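Long-range contacts in major exported Hcp3 protein (Pseudomonas aeruginosa, PDB 3HE1), which is a secreted Hcp-family protein that probably assembles into hexameric rings as a tube component of the type VI secretion system: residues P26-I31 against Q60-G65; E46-N51 against V95-S100; P101-A106 against A140-I145; Y132-L137 against T176-G181. One frame throughout, in Å; residues are numbered along the deposited sequence. Where two conformers were deposited one is given.

In the fold
Nearest the N terminus, interaction 1 pairs strand 27-33 with strand 61-71 and closes a loop that holds helix 46-49. Interaction 2 crosses it, closing loop 52-94: that helix lies inside the first loop, and its partner 95-100 follows strand 86-95. The two contacts touch through Met62 and Val95, and through Val61 and Asp97. The chain then runs straight into helix 100-109, which interaction 3 packs on strand 140-149, closing loop 107-139. Ile31 of interaction 1 reaches Leu103 there. Interaction 4 crosses interaction 3 and closes the overlapping loop 138-175, joining strand 129-137 to strand 172-177 and the turn after it. Interactions 2 and 4 lie on opposite sides of the chain's centre.

Interaction 1: residues P26-I31 against Q60-G65; sequences PAYMSI and QVMVQG
Met29 meets Val61 and Val63 on one face of an antiparallel strand pair. Its methyl CE lies 3.7 Å from Val61 CG2 and 3.5 Å from Val63 CG2. Residue 29 is a selenomethionine. Its chain runs straight out and then bends at the selenium (chi3 37°), which brings CE over the two valines. Ala27 continues this face, with its CB 3.9 Å from Val63 CB.

On the other face, Tyr28 crosses Met62, also a selenomethionine. The ring carbon CE1 of Tyr28 sits 3.8 Å from Met62 CG. Separately, the Gln60 side chain comes across Tyr28 at about a right angle, with Gln60 NE2 3.5 Å from Tyr28 CB. The placement of Gln60 is less certain, because its CB lies too close to Met29 O in the model.

The backbone sets the alternation of faces. Val63 N donates to Ala27 O at 2.9 Å, from above the carbonyl plane. Met29 N donates to Val61 O at 2.9 Å, in the carbonyl plane. Between these two hydrogen-bonded pairs, Tyr28 CA makes a CA-H...O contact with the same Val61 O at 3.2 Å.

The pair belongs to the curled antiparallel sheet of the Hcp fold. Strand 112-123 flanks 27-33, and strand 86-95 flanks 61-71. Ile92, Val116, Ile118 and Phe168 cover Met29. The Tyr28 ring stacks on His57 and meets Phe44 edge-to-face, while Val63 packs on Met149 of a neighbouring subunit.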
loop_
_atom_site.group_PDB
_atom_site.type_symbol
_atom_site.label_atom_id
_atom_site.label_comp_id
_atom_site.label_asym_id
_atom_site.label_seq_id
_atom_site.Cartn_x
_atom_site.Cartn_y
_atom_site.Cartn_z
ATOM N N PRO A 26 13.374 -18.919 13.346
ATOM C CA PRO A 26 12.308 -18.498 14.255
ATOM C C PRO A 26 12.894 -18.189 15.615
ATOM O O PRO A 26 14.039 -18.541 15.895
ATOM C CB PRO A 26 11.477 -19.758 14.373
ATOM C CG PRO A 26 12.543 -20.804 14.495
ATOM C CD PRO A 26 13.669 -20.352 13.546
ATOM N N ALA A 27 12.114 -17.510 16.441
ATOM C CA ALA A 27 12.462 -17.295 17.828
ATOM C C ALA A 27 11.539 -18.194 18.644
ATOM O O ALA A 27 10.454 -18.582 18.172
ATOM C CB ALA A 27 12.272 -15.835 18.195
ATOM N N TYR A 28 11.978 -18.568 19.841
ATOM C CA TYR A 28 11.119 -19.304 20.768
ATOM C C TYR A 28 11.135 -18.532 22.055
ATOM O O TYR A 28 12.119 -17.870 22.352
ATOM C CB TYR A 28 11.598 -20.745 20.968
ATOM C CG TYR A 28 11.367 -21.606 19.747
ATOM C CD1 TYR A 28 10.127 -22.188 19.514
ATOM C CD2 TYR A 28 12.379 -21.812 18.810
ATOM C CE1 TYR A 28 9.898 -22.962 18.390
ATOM C CE2 TYR A 28 12.163 -22.592 17.678
ATOM C CZ TYR A 28 10.919 -23.162 17.476
ATOM O OH TYR A 28 10.687 -23.938 16.358
HETATM N N MSE A 29 10.049 -18.586 22.809
HETATM C CA MSE A 29 9.943 -17.748 23.998
HETATM C C MSE A 29 9.469 -18.535 25.216
HETATM O O MSE A 29 8.862 -19.589 25.101
HETATM C CB MSE A 29 9.015 -16.555 23.721
HETATM C CG MSE A 29 8.752 -15.603 24.904
HETATM SE SE MSE A 29 7.492 -14.230 24.327
HETATM C CE MSE A 29 6.424 -15.410 23.196
ATOM N N SER A 30 9.769 -18.016 26.392
ATOM C CA SER A 30 9.271 -18.604 27.612
ATOM C C SER A 30 8.695 -17.486 28.438
ATOM O O SER A 30 9.217 -16.360 28.451
ATOM C CB SER A 30 10.385 -19.324 28.384
ATOM O OG SER A 30 11.374 -18.415 28.842
ATOM N N ILE A 31 7.595 -17.790 29.107
ATOM C CA ILE A 31 7.052 -16.858 30.062
ATOM C C ILE A 31 6.850 -17.524 31.410
ATOM O O ILE A 31 6.343 -18.628 31.497
ATOM C CB ILE A 31 5.761 -16.224 29.553
ATOM C CG1 ILE A 31 6.041 -15.572 28.186
ATOM C CG2 ILE A 31 5.229 -15.235 30.595
ATOM C CD1 ILE A 31 4.867 -14.850 27.536
ATOM N N GLN A 60 8.296 -23.811 25.281
ATOM C CA GLN A 60 8.273 -22.461 24.751
ATOM C C GLN A 60 7.127 -22.268 23.772
ATOM O O GLN A 60 6.345 -23.179 23.484
ATOM C CB GLN A 60 9.589 -22.129 24.040
ATOM C CG GLN A 60 10.758 -21.824 24.959
ATOM C CD GLN A 60 12.088 -21.980 24.249
ATOM O OE1 GLN A 60 12.957 -21.113 24.337
ATOM N NE2 GLN A 60 12.248 -23.086 23.526
ATOM N N VAL A 61 7.060 -21.055 23.255
ATOM C CA VAL A 61 6.115 -20.694 22.224
ATOM C C VAL A 61 6.883 -20.225 20.981
ATOM O O VAL A 61 7.927 -19.586 21.084
ATOM C CB VAL A 61 5.147 -19.606 22.749
ATOM C CG1 VAL A 61 5.635 -19.074 24.091
ATOM C CG2 VAL A 61 4.986 -18.482 21.742
HETATM N N MSE A 62 6.351 -20.563 19.811
HETATM C CA MSE A 62 6.937 -20.233 18.516
HETATM C C MSE A 62 6.649 -18.787 18.102
HETATM O O MSE A 62 5.539 -18.467 17.667
HETATM C CB MSE A 62 6.318 -21.159 17.478
HETATM C CG MSE A 62 7.174 -21.458 16.279
HETATM SE SE MSE A 62 5.969 -22.163 14.942
HETATM C CE MSE A 62 4.756 -20.622 14.857
ATOM N N VAL A 63 7.647 -17.918 18.213
ATOM C CA VAL A 63 7.465 -16.509 17.875
ATOM C C VAL A 63 7.659 -16.251 16.386
ATOM O O VAL A 63 8.745 -16.455 15.847
ATOM C CB VAL A 63 8.436 -15.625 18.645
ATOM C CG1 VAL A 63 8.404 -14.219 18.078
ATOM C CG2 VAL A 63 8.082 -15.631 20.115
ATOM N N GLN A 64 6.596 -15.803 15.726
ATOM C CA GLN A 64 6.631 -15.541 14.287
ATOM C C GLN A 64 6.660 -14.033 13.965
ATOM O O GLN A 64 6.580 -13.639 12.799
ATOM C CB GLN A 64 5.459 -16.240 13.576
ATOM C CG GLN A 64 5.566 -17.771 13.522
ATOM C CD GLN A 64 6.049 -18.307 12.174
ATOM O OE1 GLN A 64 5.591 -17.872 11.113
ATOM N NE2 GLN A 64 6.962 -19.274 12.213
ATOM N N GLY A 65 6.791 -13.204 15.000
ATOM C CA GLY A 65 6.912 -11.767 14.831
ATOM C C GLY A 65 7.777 -11.142 15.911
ATOM O O GLY A 65 8.021 -11.751 16.946
#

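Interaction 2: residues E46-N51 against V95-S100; sequences EDSVGN and VFDKAS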
loop_
_atom_site.group_PDB
_atom_site.type_symbol
_atom_site.label_atom_id
_atom_site.label_comp_id
_atom_site.label_asym_id
_atom_site.label_seq_id
_atom_site.Cartn_x
_atom_site.Cartn_y
_atom_site.Cartn_z
ATOM N N GLU A 46 2.493 -31.160 20.072
ATOM C CA GLU A 46 1.416 -31.596 19.186
ATOM C C GLU A 46 0.054 -31.103 19.666
ATOM O O GLU A 46 -0.719 -30.521 18.902
ATOM C CB GLU A 46 1.381 -33.119 19.106
ATOM C CG GLU A 46 2.642 -33.746 18.570
ATOM C CD GLU A 46 2.553 -35.258 18.537
ATOM O OE1 GLU A 46 1.646 -35.816 19.194
ATOM O OE2 GLU A 46 3.389 -35.885 17.851
ATOM N N ASP A 47 -0.246 -31.357 20.934
ATOM C CA ASP A 47 -1.506 -30.907 21.511
ATOM C C ASP A 47 -1.680 -29.405 21.301
ATOM O O ASP A 47 -2.712 -28.958 20.811
ATOM C CB ASP A 47 -1.572 -31.233 23.006
ATOM C CG ASP A 47 -1.844 -32.697 23.273
ATOM O OD1 ASP A 47 -2.154 -33.425 22.306
ATOM O OD2 ASP A 47 -1.746 -33.117 24.448
ATOM N N SER A 48 -0.663 -28.630 21.665
ATOM C CA SER A 48 -0.787 -27.176 21.652
ATOM C C SER A 48 -0.783 -26.548 20.256
ATOM O O SER A 48 -1.582 -25.662 19.976
ATOM C CB SER A 48 0.283 -26.527 22.528
ATOM O OG SER A 48 0.207 -25.117 22.422
ATOM N N VAL A 49 0.107 -27.000 19.378
ATOM C CA VAL A 49 0.229 -26.366 18.065
ATOM C C VAL A 49 -0.264 -27.241 16.905
ATOM O O VAL A 49 -0.538 -26.743 15.810
ATOM C CB VAL A 49 1.673 -25.832 17.797
ATOM C CG1 VAL A 49 2.049 -24.763 18.818
ATOM C CG2 VAL A 49 2.688 -26.961 17.802
ATOM N N GLY A 50 -0.399 -28.540 17.147
ATOM C CA GLY A 50 -0.887 -29.430 16.110
ATOM C C GLY A 50 0.194 -29.725 15.090
ATOM O O GLY A 50 1.338 -30.014 15.455
ATOM N N ASN A 51 -0.157 -29.653 13.810
ATOM C CA ASN A 51 0.775 -30.035 12.743
ATOM C C ASN A 51 2.031 -29.157 12.677
ATOM O O ASN A 51 2.977 -29.465 11.954
ATOM C CB ASN A 51 0.067 -30.047 11.384
ATOM C CG ASN A 51 0.845 -30.816 10.327
ATOM O OD1 ASN A 51 0.751 -30.521 9.137
ATOM N ND2 ASN A 51 1.620 -31.809 10.764
ATOM N N VAL A 95 1.062 -17.913 16.961
ATOM C CA VAL A 95 -0.230 -18.446 16.517
ATOM C C VAL A 95 -1.071 -18.816 17.760
ATOM O O VAL A 95 -0.543 -18.876 18.870
ATOM C CB VAL A 95 -0.055 -19.696 15.628
ATOM C CG1 VAL A 95 0.334 -19.321 14.202
ATOM C CG2 VAL A 95 0.981 -20.615 16.231
ATOM N N PHE A 96 -2.371 -19.049 17.589
ATOM C CA PHE A 96 -3.233 -19.466 18.707
ATOM C C PHE A 96 -2.642 -20.751 19.291
ATOM O O PHE A 96 -2.185 -21.613 18.536
ATOM C CB PHE A 96 -4.673 -19.767 18.234
ATOM C CG PHE A 96 -5.514 -18.543 17.894
ATOM C CD1 PHE A 96 -4.996 -17.484 17.183
ATOM C CD2 PHE A 96 -6.853 -18.501 18.250
ATOM C CE1 PHE A 96 -5.780 -16.402 16.862
ATOM C CE2 PHE A 96 -7.641 -17.417 17.934
ATOM C CZ PHE A 96 -7.103 -16.364 17.240
ATOM N N ASP A 97 -2.655 -20.894 20.617
ATOM C CA ASP A 97 -2.051 -22.075 21.258
ATOM C C ASP A 97 -2.469 -22.299 22.721
ATOM O O ASP A 97 -3.402 -21.667 23.212
ATOM C CB ASP A 97 -0.523 -22.017 21.151
ATOM C CG ASP A 97 0.078 -20.865 21.948
ATOM O OD1 ASP A 97 -0.660 -20.232 22.743
ATOM O OD2 ASP A 97 1.290 -20.596 21.771
ATOM N N LYS A 98 -1.764 -23.203 23.406
ATOM C CA LYS A 98 -2.050 -23.523 24.802
ATOM C C LYS A 98 -1.850 -22.333 25.752
ATOM O O LYS A 98 -2.595 -22.163 26.718
ATOM C CB LYS A 98 -1.196 -24.703 25.256
ATOM C CG LYS A 98 -1.133 -24.881 26.788
ATOM C CD LYS A 98 -0.349 -26.146 27.150
ATOM C CE LYS A 98 -0.483 -26.527 28.617
ATOM N NZ LYS A 98 0.145 -27.863 28.882
ATOM N N ALA A 99 -0.843 -21.511 25.463
ATOM C CA ALA A 99 -0.536 -20.322 26.258
ATOM C C ALA A 99 -1.587 -19.238 26.098
ATOM O O ALA A 99 -1.859 -18.498 27.035
ATOM C CB ALA A 99 0.832 -19.769 25.843
ATOM N N SER A 100 -2.160 -19.155 24.899
ATOM C CA SER A 100 -2.954 -18.008 24.484
ATOM C C SER A 100 -4.048 -17.622 25.467
ATOM O O SER A 100 -4.196 -16.442 25.785
ATOM C CB SER A 100 -3.572 -18.256 23.107
ATOM O OG SER A 100 -2.575 -18.432 22.128
#
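Ser48 and Lys98 bring the short helix 46-49 up to the irregular turn ahead of helix 100-109, with their CA atoms 5.0 Å apart. The backbone N of Lys98 donates to Ser48 OG at 2.9 Å in a nearly straight bond (160°). Ser48 OG stands anti to its own backbone N (chi1 176°), which carries it from the helix to the turn. The same OG also bonds to Ala43 O, so the hydroxyl joins three pieces of backbone.

Carbon packs round this bond. Ser48 CB lies 3.6 Å from Lys98 CB, and Ser48 OG is 3.4 Å from Asp97 CB. Beyond CB the Lys98 chain is extended and leads away to a weak bond with Ala41 O. Val49 CG1 adds a looser touch on Asp97 CB at 4.4 Å.

Asp97 turns its carboxylate to the next helix. Its OD1 accepts from Ser100 N at 2.8 Å, an N-cap bond that reaches OD1 from nearly straight beyond its C-O bond, though bent at the hydrogen. A salt bridge from Lys94 to the same OD1 probably stabilises its negative charge.

A neighbouring subunit also packs here. Its Arg122 bonds to Asp47 O, its Thr182 bonds to Lys98 O, and its Tyr133 meets Phe96 edge-to-face. Within the chain, the turn 95-100 links strand 86-95 to helix 100-109, and its Val95 and Asp97 pack on strand 61-71.

Interaction 3: residues P101-A106 against A140-I145; sequences PLLLAA and AIIVDI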
loop_
_atom_site.group_PDB
_atom_site.type_symbol
_atom_site.label_atom_id
_atom_site.label_comp_id
_atom_site.label_asym_id
_atom_site.label_seq_id
_atom_site.Cartn_x
_atom_site.Cartn_y
_atom_site.Cartn_z
ATOM N N PRO A 101 -4.837 -18.608 25.936
ATOM C CA PRO A 101 -5.889 -18.265 26.898
ATOM C C PRO A 101 -5.252 -17.814 28.195
ATOM O O PRO A 101 -5.833 -17.021 28.938
ATOM C CB PRO A 101 -6.635 -19.589 27.098
ATOM C CG PRO A 101 -6.267 -20.429 25.897
ATOM C CD PRO A 101 -4.857 -20.040 25.594
ATOM N N LEU A 102 -4.041 -18.301 28.447
ATOM C CA LEU A 102 -3.308 -17.920 29.643
ATOM C C LEU A 102 -2.834 -16.482 29.544
ATOM O O LEU A 102 -3.021 -15.704 30.482
ATOM C CB LEU A 102 -2.139 -18.888 29.890
ATOM C CG LEU A 102 -2.554 -20.372 30.017
ATOM C CD1 LEU A 102 -1.374 -21.308 30.322
ATOM C CD2 LEU A 102 -3.662 -20.563 31.058
ATOM N N LEU A 103 -2.252 -16.126 28.397
ATOM C CA LEU A 103 -1.713 -14.781 28.169
ATOM C C LEU A 103 -2.764 -13.714 28.339
ATOM O O LEU A 103 -2.479 -12.637 28.864
ATOM C CB LEU A 103 -1.099 -14.675 26.787
ATOM C CG LEU A 103 0.091 -15.616 26.682
ATOM C CD1 LEU A 103 0.455 -15.868 25.236
ATOM C CD2 LEU A 103 1.239 -15.001 27.435
ATOM N N LEU A 104 -3.978 -14.017 27.886
ATOM C CA LEU A 104 -5.103 -13.113 28.080
ATOM C C LEU A 104 -5.383 -12.991 29.566
ATOM O O LEU A 104 -5.531 -11.888 30.091
ATOM C CB LEU A 104 -6.340 -13.602 27.331
ATOM C CG LEU A 104 -6.143 -13.510 25.816
ATOM C CD1 LEU A 104 -6.884 -14.610 25.066
ATOM C CD2 LEU A 104 -6.518 -12.125 25.304
ATOM N N ALA A 105 -5.436 -14.121 30.257
ATOM C CA ALA A 105 -5.637 -14.062 31.693
ATOM C C ALA A 105 -4.601 -13.094 32.240
ATOM O O ALA A 105 -4.937 -12.158 32.962
ATOM C CB ALA A 105 -5.491 -15.434 32.325
ATOM N N ALA A 106 -3.343 -13.312 31.863
ATOM C CA ALA A 106 -2.260 -12.430 32.270
ATOM C C ALA A 106 -2.617 -10.968 31.991
ATOM O O ALA A 106 -2.594 -10.129 32.888
ATOM C CB ALA A 106 -0.960 -12.818 31.560
ATOM N N ALA A 140 8.029 -7.921 33.455
ATOM C CA ALA A 140 7.254 -7.404 32.350
ATOM C C ALA A 140 5.762 -7.476 32.633
ATOM O O ALA A 140 5.311 -8.204 33.516
ATOM C CB ALA A 140 7.603 -8.162 31.063
ATOM N N ILE A 141 4.999 -6.696 31.878
ATOM C CA ILE A 141 3.552 -6.640 32.013
ATOM C C ILE A 141 2.955 -6.670 30.608
ATOM O O ILE A 141 3.435 -5.967 29.717
ATOM C CB ILE A 141 3.126 -5.368 32.773
ATOM C CG1 ILE A 141 3.579 -5.458 34.236
ATOM C CG2 ILE A 141 1.638 -5.190 32.688
ATOM C CD1 ILE A 141 3.988 -4.138 34.876
ATOM N N ILE A 142 1.942 -7.502 30.381
ATOM C CA ILE A 142 1.319 -7.541 29.050
ATOM C C ILE A 142 0.303 -6.402 28.852
ATOM O O ILE A 142 -0.715 -6.343 29.543
ATOM C CB ILE A 142 0.626 -8.883 28.784
ATOM C CG1 ILE A 142 1.570 -10.035 29.109
ATOM C CG2 ILE A 142 0.130 -8.952 27.337
ATOM C CD1 ILE A 142 1.054 -11.381 28.629
ATOM N N VAL A 143 0.563 -5.510 27.900
ATOM C CA VAL A 143 -0.236 -4.297 27.797
ATOM C C VAL A 143 -1.355 -4.340 26.760
ATOM O O VAL A 143 -2.279 -3.538 26.819
ATOM C CB VAL A 143 0.646 -3.058 27.610
ATOM C CG1 VAL A 143 1.258 -2.667 28.949
ATOM C CG2 VAL A 143 1.733 -3.333 26.596
ATOM N N ASP A 144 -1.277 -5.279 25.821
ATOM C CA ASP A 144 -2.363 -5.509 24.877
ATOM C C ASP A 144 -2.131 -6.727 24.008
ATOM O O ASP A 144 -1.002 -7.155 23.780
ATOM C CB ASP A 144 -2.691 -4.274 24.019
ATOM C CG ASP A 144 -1.512 -3.347 23.833
ATOM O OD1 ASP A 144 -1.725 -2.119 23.862
ATOM O OD2 ASP A 144 -0.377 -3.833 23.655
ATOM N N ILE A 145 -3.242 -7.324 23.587
ATOM C CA ILE A 145 -3.224 -8.475 22.689
ATOM C C ILE A 145 -4.211 -8.243 21.546
ATOM O O ILE A 145 -5.242 -7.601 21.714
ATOM C CB ILE A 145 -3.526 -9.807 23.425
ATOM C CG1 ILE A 145 -2.416 -10.129 24.428
ATOM C CG2 ILE A 145 -3.676 -10.962 22.437
ATOM C CD1 ILE A 145 -2.497 -11.525 24.987
#
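Two isoleucine tips fill the hollows on one side of helix 100-109. Ile142 CD1 enters between Leu103 and Ala106, one turn apart. It lies 3.8 Å from Leu103 CD2 and 3.8 Å from Ala106 CB, with Leu103 O 3.8 Å from the same methyl. The small Ala106 side chain lets the strand come close here: the CA atoms of Ala106 and Ile142 are 6.9 Å apart. Leu103 and Ile142 cross at about a right angle, with the CD2 branch of the leucine against the CD1 tip of the isoleucine.

Helix 100-109, the longer of the two helices in the chain, packs here against the antiparallel beta barrel of the Hcp fold. The segment axes cross at 101° and approach to 8.9 Å.

Ile145 CD1 comes to the base of the same leucine side chain, 3.9 Å from Leu103 CB, and also lies 4.1 Å from Leu104 CD2. In both isoleucines CG1 is anti to the carbonyl carbon (chi1 -50° and -65°), and the outer bond is extended, which sends CD1 to the helix.

Leu113, Val166 and Leu107 line the same apolar layer, with Ile39 against Leu103. At the subunit boundary Leu104 packs on Trp175 of a neighbouring subunit, and Asp144 and Ile145 extend the sheet by pairing with a strand of that chain.

Interaction 4: residues Y132-L137 against T176-G181; sequences YYTTVL and THEVSG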
loop_
_atom_site.group_PDB
_atom_site.type_symbol
_atom_site.label_atom_id
_atom_site.label_comp_id
_atom_site.label_asym_id
_atom_site.label_seq_id
_atom_site.Cartn_x
_atom_site.Cartn_y
_atom_site.Cartn_z
ATOM N N TYR A 132 21.655 -18.101 18.804
ATOM C CA TYR A 132 22.788 -17.192 18.702
ATOM C C TYR A 132 22.516 -15.817 19.327
ATOM O O TYR A 132 23.435 -15.017 19.456
ATOM C CB TYR A 132 23.190 -17.021 17.236
ATOM C CG TYR A 132 22.252 -16.096 16.511
ATOM C CD1 TYR A 132 22.621 -14.786 16.232
ATOM C CD2 TYR A 132 20.980 -16.517 16.142
ATOM C CE1 TYR A 132 21.758 -13.923 15.591
ATOM C CE2 TYR A 132 20.103 -15.660 15.494
ATOM C CZ TYR A 132 20.500 -14.361 15.224
ATOM O OH TYR A 132 19.641 -13.499 14.583
ATOM N N TYR A 133 21.268 -15.538 19.705
ATOM C CA TYR A 133 20.915 -14.247 20.316
ATOM C C TYR A 133 19.824 -14.451 21.373
ATOM O O TYR A 133 18.956 -15.315 21.202
ATOM C CB TYR A 133 20.408 -13.289 19.238
ATOM C CG TYR A 133 20.502 -11.812 19.562
ATOM C CD1 TYR A 133 21.710 -11.139 19.470
ATOM C CD2 TYR A 133 19.371 -11.079 19.905
ATOM C CE1 TYR A 133 21.794 -9.780 19.752
ATOM C CE2 TYR A 133 19.446 -9.728 20.180
ATOM C CZ TYR A 133 20.658 -9.086 20.105
ATOM O OH TYR A 133 20.744 -7.744 20.379
ATOM N N THR A 134 19.865 -13.671 22.458
ATOM C CA THR A 134 18.775 -13.663 23.444
ATOM C C THR A 134 18.299 -12.263 23.806
ATOM O O THR A 134 19.088 -11.336 23.961
ATOM C CB THR A 134 19.144 -14.399 24.725
ATOM O OG1 THR A 134 19.511 -15.746 24.400
ATOM C CG2 THR A 134 17.964 -14.426 25.698
ATOM N N THR A 135 16.985 -12.124 23.885
ATOM C CA THR A 135 16.344 -10.925 24.396
ATOM C C THR A 135 15.563 -11.363 25.624
ATOM O O THR A 135 14.875 -12.379 25.594
ATOM C CB THR A 135 15.352 -10.342 23.383
ATOM O OG1 THR A 135 16.036 -10.028 22.163
ATOM C CG2 THR A 135 14.684 -9.089 23.956
ATOM N N VAL A 136 15.665 -10.613 26.708
ATOM C CA VAL A 136 15.033 -11.043 27.940
ATOM C C VAL A 136 14.393 -9.897 28.701
ATOM O O VAL A 136 15.052 -8.890 28.986
ATOM C CB VAL A 136 16.055 -11.716 28.846
ATOM C CG1 VAL A 136 15.489 -11.880 30.236
ATOM C CG2 VAL A 136 16.444 -13.068 28.273
ATOM N N LEU A 137 13.115 -10.055 29.035
ATOM C CA LEU A 137 12.441 -9.089 29.896
ATOM C C LEU A 137 12.408 -9.560 31.339
ATOM O O LEU A 137 12.208 -10.739 31.612
ATOM C CB LEU A 137 11.021 -8.812 29.428
ATOM C CG LEU A 137 10.877 -8.579 27.923
ATOM C CD1 LEU A 137 9.462 -8.089 27.601
ATOM C CD2 LEU A 137 11.934 -7.597 27.426
ATOM N N THR A 176 21.728 -10.226 24.513
ATOM C CA THR A 176 22.984 -10.944 24.537
ATOM C C THR A 176 23.222 -11.611 23.203
ATOM O O THR A 176 22.304 -12.200 22.643
ATOM C CB THR A 176 22.932 -12.044 25.560
ATOM O OG1 THR A 176 22.515 -11.497 26.818
ATOM C CG2 THR A 176 24.296 -12.690 25.686
ATOM N N HIS A 177 24.442 -11.511 22.689
ATOM C CA HIS A 177 24.830 -12.318 21.543
ATOM C C HIS A 177 25.516 -13.564 22.089
ATOM O O HIS A 177 26.479 -13.450 22.839
ATOM C CB HIS A 177 25.747 -11.548 20.586
ATOM C CG HIS A 177 26.029 -12.288 19.316
ATOM N ND1 HIS A 177 25.691 -11.800 18.073
ATOM C CD2 HIS A 177 26.573 -13.510 19.103
ATOM C CE1 HIS A 177 26.035 -12.681 17.148
ATOM N NE2 HIS A 177 26.573 -13.729 17.748
ATOM N N GLU A 178 25.010 -14.744 21.710
ATOM C CA GLU A 178 25.360 -16.027 22.350
ATOM C C GLU A 178 26.602 -16.732 21.810
ATOM O O GLU A 178 27.205 -17.552 22.513
ATOM C CB GLU A 178 24.184 -17.018 22.287
ATOM C CG GLU A 178 22.931 -16.578 23.030
ATOM C CD GLU A 178 23.132 -16.473 24.533
ATOM O OE1 GLU A 178 24.197 -16.885 25.031
ATOM O OE2 GLU A 178 22.219 -15.980 25.224
ATOM N N VAL A 179 26.968 -16.445 20.565
ATOM C CA VAL A 179 28.162 -17.049 19.980
ATOM C C VAL A 179 29.380 -16.139 20.160
ATOM O O VAL A 179 30.475 -16.607 20.475
ATOM C CB VAL A 179 27.961 -17.383 18.489
ATOM C CG1 VAL A 179 28.975 -18.431 18.037
ATOM C CG2 VAL A 179 26.537 -17.870 18.254
ATOM N N SER A 180 29.173 -14.834 19.982
ATOM C CA SER A 180 30.262 -13.857 19.990
ATOM C C SER A 180 30.460 -13.185 21.355
ATOM O O SER A 180 31.432 -12.454 21.558
ATOM C CB SER A 180 30.052 -12.806 18.889
ATOM O OG SER A 180 30.208 -13.374 17.598
ATOM N N GLY A 181 29.530 -13.423 22.277
ATOM C CA GLY A 181 29.718 -13.061 23.672
ATOM C C GLY A 181 29.440 -11.623 24.065
ATOM O O GLY A 181 29.635 -11.251 25.219
HETATM O O HOH W 1 19.943 -11.549 26.824
#
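Tyr132 turns its ring edge toward the face of His177 in a T-shaped pair. The centroids are 5.9 Å apart and the planes meet at 75°. Tyr132 CD1 comes nearest, 4.1 Å from His177 CE1. With chi1 at 77°, CG of Tyr132 sits between the backbone N and the carbonyl carbon, and this swings the ring to the imidazole. Tyr132 O lies over a face of the His177 ring, toward its rim. Behind the ring, Tyr132 CB packs on Val179 CG2 at 3.6 Å.

Tyr133 lays its ring beneath a carbonyl: Thr176 O stands 3.4 Å above the ring plane, offset toward the rim. This oxygen also accepts from Thr134 N at 2.9 Å, in the carbonyl plane and nearly straight. Thr176 N returns the bond to Thr134 O. The two threonines thus form a hydrogen-bonded antiparallel pair, next to the non-hydrogen-bonded pair of Tyr133 and His177.

Past His177 the strand ends, but Glu178 N still donates to Tyr132 O at 2.8 Å, from well above that carbonyl's plane. The Glu178 chain folds back at chi2 (-65°) and brings OE2 2.8 Å from Thr134 OG1, a bond that is less certain because the position of Thr134 OG1 is itself doubtful. A water bridges Thr176 OG1 and, weakly, Thr134 O.

The polar ends of both rings serve the assembly. Tyr132 OH bonds to His162 and His177 NE2 to Asp47 O, both of a neighbouring subunit. The contact thus joins an aromatic pair within one chain to two hydrogen bonds into the next, consistent with the ring assembly of Hcp proteins.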